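Local structure of polysaccharide deacetylase (Bacillus cereus, 4HD5) at residues N211-A214 with F215-L218; D307-V310 with V311-K315. The protein probably hydrolyses carbon-nitrogen bonds of N-acetylated polysaccharides as a zinc-dependent deacetylase of the NodB-like family. All blocks are in the same frame, centred on the assembly; numbering follows the deposited sequence.

Contact 1 of 2, residues N211-A214 with F215-L218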
loop_
_atom_site.group_PDB
_atom_site.type_symbol
_atom_site.label_atom_id
_atom_site.label_comp_id
_atom_site.label_asym_id
_atom_site.label_seq_id
_atom_site.Cartn_x
_atom_site.Cartn_y
_atom_site.Cartn_z
ATOM N N ASN A 211 0.472 14.177 17.340
ATOM C CA ASN A 211 0.986 13.617 16.093
ATOM C C ASN A 211 2.163 14.396 15.502
ATOM O O ASN A 211 2.837 13.911 14.597
ATOM C CB ASN A 211 -0.133 13.496 15.070
ATOM C CG ASN A 211 -1.118 12.375 15.407
ATOM O OD1 ASN A 211 -1.068 11.741 16.477
ATOM N ND2 ASN A 211 -1.991 12.115 14.484
ATOM N N MET A 212 2.412 15.602 16.006
ATOM C CA MET A 212 3.687 16.264 15.753
ATOM C C MET A 212 4.856 15.448 16.350
ATOM O O MET A 212 5.965 15.454 15.802
ATOM C CB MET A 212 3.680 17.692 16.298
ATOM C CG MET A 212 2.771 18.634 15.526
ATOM S SD MET A 212 3.257 18.817 13.801
ATOM C CE MET A 212 4.734 19.821 13.991
ATOM N N ASN A 213 4.610 14.714 17.435
ATOM C CA ASN A 213 5.632 13.775 17.953
ATOM C C ASN A 213 5.985 12.719 16.910
ATOM O O ASN A 213 7.159 12.383 16.740
ATOM C CB ASN A 213 5.194 13.079 19.248
ATOM C CG ASN A 213 5.036 14.041 20.415
ATOM O OD1 ASN A 213 5.547 15.159 20.388
ATOM N ND2 ASN A 213 4.324 13.602 21.451
ATOM N N ALA A 214 4.973 12.214 16.202
ATOM C CA ALA A 214 5.203 11.206 15.157
ATOM C C ALA A 214 5.987 11.810 14.008
ATOM O O ALA A 214 6.890 11.183 13.482
ATOM C CB ALA A 214 3.893 10.623 14.654
ATOM N N PHE A 215 5.630 13.035 13.636
ATOM C CA PHE A 215 6.322 13.785 12.589
ATOM C C PHE A 215 7.817 13.946 12.908
ATOM O O PHE A 215 8.670 13.678 12.057
ATOM C CB PHE A 215 5.622 15.144 12.424
ATOM C CG PHE A 215 6.244 16.061 11.405
ATOM C CD1 PHE A 215 6.526 15.627 10.128
ATOM C CD2 PHE A 215 6.492 17.386 11.726
ATOM C CE1 PHE A 215 7.076 16.482 9.188
ATOM C CE2 PHE A 215 7.039 18.255 10.789
ATOM C CZ PHE A 215 7.325 17.798 9.516
ATOM N N ARG A 216 8.134 14.348 14.130
ATOM C CA ARG A 216 9.537 14.526 14.524
ATOM C C ARG A 216 10.334 13.218 14.483
ATOM O O ARG A 216 11.485 13.203 14.055
ATOM C CB ARG A 216 9.627 15.184 15.901
ATOM C CG ARG A 216 9.261 16.661 15.862
ATOM C CD ARG A 216 9.560 17.353 17.183
ATOM N NE ARG A 216 8.493 17.141 18.160
ATOM C CZ ARG A 216 7.398 17.896 18.284
ATOM N NH1 ARG A 216 7.189 18.947 17.492
ATOM N NH2 ARG A 216 6.499 17.593 19.217
ATOM N N VAL A 217 9.706 12.112 14.880
ATOM C CA VAL A 217 10.365 10.803 14.817
ATOM C C VAL A 217 10.647 10.413 13.367
ATOM O O VAL A 217 11.759 9.991 13.033
ATOM C CB VAL A 217 9.531 9.728 15.534
ATOM C CG1 VAL A 217 10.023 8.328 15.188
ATOM C CG2 VAL A 217 9.565 9.965 17.039
ATOM N N LEU A 218 9.651 10.575 12.497
ATOM C CA LEU A 218 9.828 10.246 11.083
ATOM C C LEU A 218 10.891 11.105 10.396
ATOM O O LEU A 218 11.600 10.619 9.531
ATOM C CB LEU A 218 8.502 10.369 10.330
ATOM C CG LEU A 218 7.396 9.390 10.737
ATOM C CD1 LEU A 218 6.175 9.589 9.851
ATOM C CD2 LEU A 218 7.865 7.948 10.641
#
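Asn-213 OD1 accepts a hydrogen bond from Arg-216 NH2 at 2.9 Å, one helical turn further on. The donor lies in the carbonyl plane of the amide. The bond is bent, with an N-H...O angle of 136°, and OD1 sits somewhat out of the guanidinium plane. The two flat groups are turned 63° against each other. Asn-213 ND2 is itself hydrogen-bonded to Ile-152 O, which probably helps to hold the amide. The Arg-216 chain turns about its CG-CD bond (chi3 -82°), which helps bring the guanidinium back over Met-212. Met-212 O stands 3.7 Å from the plane of the Arg-216 guanidinium, over its centre. Met-212 O also accepts from Arg-216 N at 3.0 Å.

Met-212 and Phe-215 run side by side in a Met-aromatic contact. Met-212 SD is 5.2 Å from the centroid of the Phe-215 ring, in an oblique position. Met-212 CE touches Phe-215 CD2 at 3.8 Å. Helix 211-221 is the crossover helix between parallel strands 199-206 and 230-234. Asn-211 ND2 hydrogen-bonds to Glu-232 OE1 on strand 230-234. The carbonyl dipole of Met-212 under the guanidinium probably favours its positive charge, and the hydrogen bond to Asn-213 OD1 probably limits the rotation of the guanidinium.

Contact 2 of 2, residues D307-V310 with V311-K315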
loop_
_atom_site.group_PDB
_atom_site.type_symbol
_atom_site.label_atom_id
_atom_site.label_comp_id
_atom_site.label_asym_id
_atom_site.label_seq_id
_atom_site.Cartn_x
_atom_site.Cartn_y
_atom_site.Cartn_z
ATOM N N ASP A 307 -22.032 1.316 6.550
ATOM C CA ASP A 307 -23.006 0.374 5.998
ATOM C C ASP A 307 -23.093 0.631 4.489
ATOM O O ASP A 307 -22.370 1.485 3.979
ATOM C CB ASP A 307 -24.368 0.507 6.701
ATOM C CG ASP A 307 -25.022 1.868 6.498
ATOM O OD1 ASP A 307 -24.591 2.650 5.631
ATOM O OD2 ASP A 307 -26.010 2.156 7.209
ATOM N N ASP A 308 -23.971 -0.086 3.786
ATOM C CA ASP A 308 -24.049 0.025 2.324
ATOM C C ASP A 308 -24.366 1.447 1.878
ATOM O O ASP A 308 -23.838 1.913 0.875
ATOM C CB ASP A 308 -25.097 -0.925 1.740
ATOM C CG ASP A 308 -24.700 -2.391 1.832
ATOM O OD1 ASP A 308 -23.547 -2.708 2.178
ATOM O OD2 ASP A 308 -25.568 -3.239 1.543
ATOM N N LYS A 309 -25.235 2.123 2.621
ATOM C CA LYS A 309 -25.605 3.495 2.317
ATOM C C LYS A 309 -24.391 4.422 2.404
ATOM O O LYS A 309 -24.157 5.240 1.519
ATOM C CB LYS A 309 -26.696 3.959 3.286
ATOM C CG LYS A 309 -27.077 5.425 3.196
ATOM C CD LYS A 309 -27.766 5.739 1.881
ATOM C CE LYS A 309 -27.944 7.239 1.694
ATOM N NZ LYS A 309 -28.637 7.542 0.407
ATOM N N VAL A 310 -23.627 4.290 3.483
ATOM C CA VAL A 310 -22.482 5.159 3.702
ATOM C C VAL A 310 -21.451 4.963 2.592
ATOM O O VAL A 310 -20.889 5.935 2.076
ATOM C CB VAL A 310 -21.875 4.948 5.109
ATOM C CG1 VAL A 310 -20.555 5.693 5.250
ATOM C CG2 VAL A 310 -22.864 5.408 6.172
ATOM N N VAL A 311 -21.227 3.717 2.200
ATOM C CA VAL A 311 -20.319 3.419 1.098
ATOM C C VAL A 311 -20.780 4.074 -0.204
ATOM O O VAL A 311 -19.963 4.641 -0.932
ATOM C CB VAL A 311 -20.153 1.898 0.887
ATOM C CG1 VAL A 311 -19.424 1.610 -0.421
ATOM C CG2 VAL A 311 -19.395 1.282 2.055
ATOM N N THR A 312 -22.075 3.992 -0.493
ATOM C CA THR A 312 -22.641 4.595 -1.700
ATOM C C THR A 312 -22.382 6.104 -1.746
ATOM O O THR A 312 -21.967 6.637 -2.775
ATOM C CB THR A 312 -24.151 4.305 -1.804
ATOM O OG1 THR A 312 -24.353 2.890 -1.847
ATOM C CG2 THR A 312 -24.763 4.936 -3.063
ATOM N N GLU A 313 -22.586 6.781 -0.623
ATOM C CA GLU A 313 -22.330 8.215 -0.551
ATOM C C GLU A 313 -20.838 8.548 -0.626
ATOM O O GLU A 313 -20.441 9.528 -1.269
ATOM C CB GLU A 313 -22.915 8.789 0.743
ATOM C CG GLU A 313 -24.424 8.645 0.861
ATOM C CD GLU A 313 -25.174 9.340 -0.259
ATOM O OE1 GLU A 313 -24.618 10.282 -0.865
ATOM O OE2 GLU A 313 -26.333 8.954 -0.531
ATOM N N THR A 314 -20.023 7.745 0.052
ATOM C CA THR A 314 -18.580 7.973 0.119
ATOM C C THR A 314 -17.912 7.864 -1.257
ATOM O O THR A 314 -17.034 8.662 -1.604
ATOM C CB THR A 314 -17.936 7.002 1.134
ATOM O OG1 THR A 314 -18.465 7.273 2.438
ATOM C CG2 THR A 314 -16.419 7.150 1.168
ATOM N N LYS A 315 -18.374 6.893 -2.039
ATOM C CA LYS A 315 -17.877 6.620 -3.390
ATOM C C LYS A 315 -18.021 7.805 -4.363
ATOM O O LYS A 315 -17.297 7.880 -5.350
ATOM C CB LYS A 315 -18.628 5.401 -3.941
ATOM C CG LYS A 315 -18.210 4.941 -5.320
ATOM C CD LYS A 315 -19.014 3.726 -5.739
ATOM C CE LYS A 315 -18.798 3.423 -7.211
ATOM N NZ LYS A 315 -19.549 2.228 -7.677
HETATM O O HOH W 1 -26.426 6.232 -0.853
#
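Lys-309 and Glu-313 cross at an angle, one turn apart on helix 308-314, and their charged ends meet in a salt bridge. Glu-313 OE2 receives Lys-309 NZ at 2.9 Å on its anti lone pair, on the side away from OE1. The lysine leaves the backbone with CG anti to N (chi1 173°), bends once at CG (chi2 68°) and is then extended. The glutamate bends at its own CG (chi2 -60°), which brings the carboxylate back toward the lysine. Glu-313 CG lies 3.5 Å from Lys-309 O. Water 1 donates to Glu-313 OE2 and, weakly, to Lys-309 O. Glu-313 OE1 forms a second salt bridge, to Lys-316.

The contact spans the whole of the short helix 308-314, in the polysaccharide deacetylase domain, and Asp-307 is its N-cap. Asp-307 OD1 accepts from Val-310 N at 2.9 Å, in a nearly straight bond. Such a carboxylate would also suit the positive end of the helix dipole.

Val-310 and Thr-314 cross on the buried side, where both touch Tyr-301. Helix 277-292 lies alongside: Val-310 meets its Tyr-277 and Thr-314 its Leu-281. Thr-314 OG1 donates to Val-310 O at 2.8 Å from above the carbonyl plane. Thr-314 N donates to the same oxygen, so two donors grip it. Thr-312 repeats the scheme on the exposed side. Thr-312 OG1 donates to Asp-308 O at 2.9 Å, and Thr-312 N reaches that oxygen from the opposite face of the carbonyl plane. In both threonines OG1 stands beside the backbone N, and the hydroxyl turns back to the carbonyl four residues earlier. Val-311 CG2 lies 3.5 Å from Asp-307 O, and its side chain also touches Val-306.

Contact 1 comes first along the chain and contact 2 follows, in series. Each lies within a single helix, 211-221 and 308-314 respectively. Their centres are 33 Å apart and their nearest atoms about 20 Å, so they do not touch. Both belong to the polysaccharide deacetylase domain, a TIM-barrel-like fold around a parallel sheet. Helix 211-221 follows strand 199-206, which carries the zinc ligand Asp-206. Along the chain, helix 308-314 comes between strands 298-300 and 320-326 of the same sheet. The side chain of Asn-211 is about 10 Å from the zinc ion and that of Val-310 about 14 Å. The two helices thus flank different parts of one barrel.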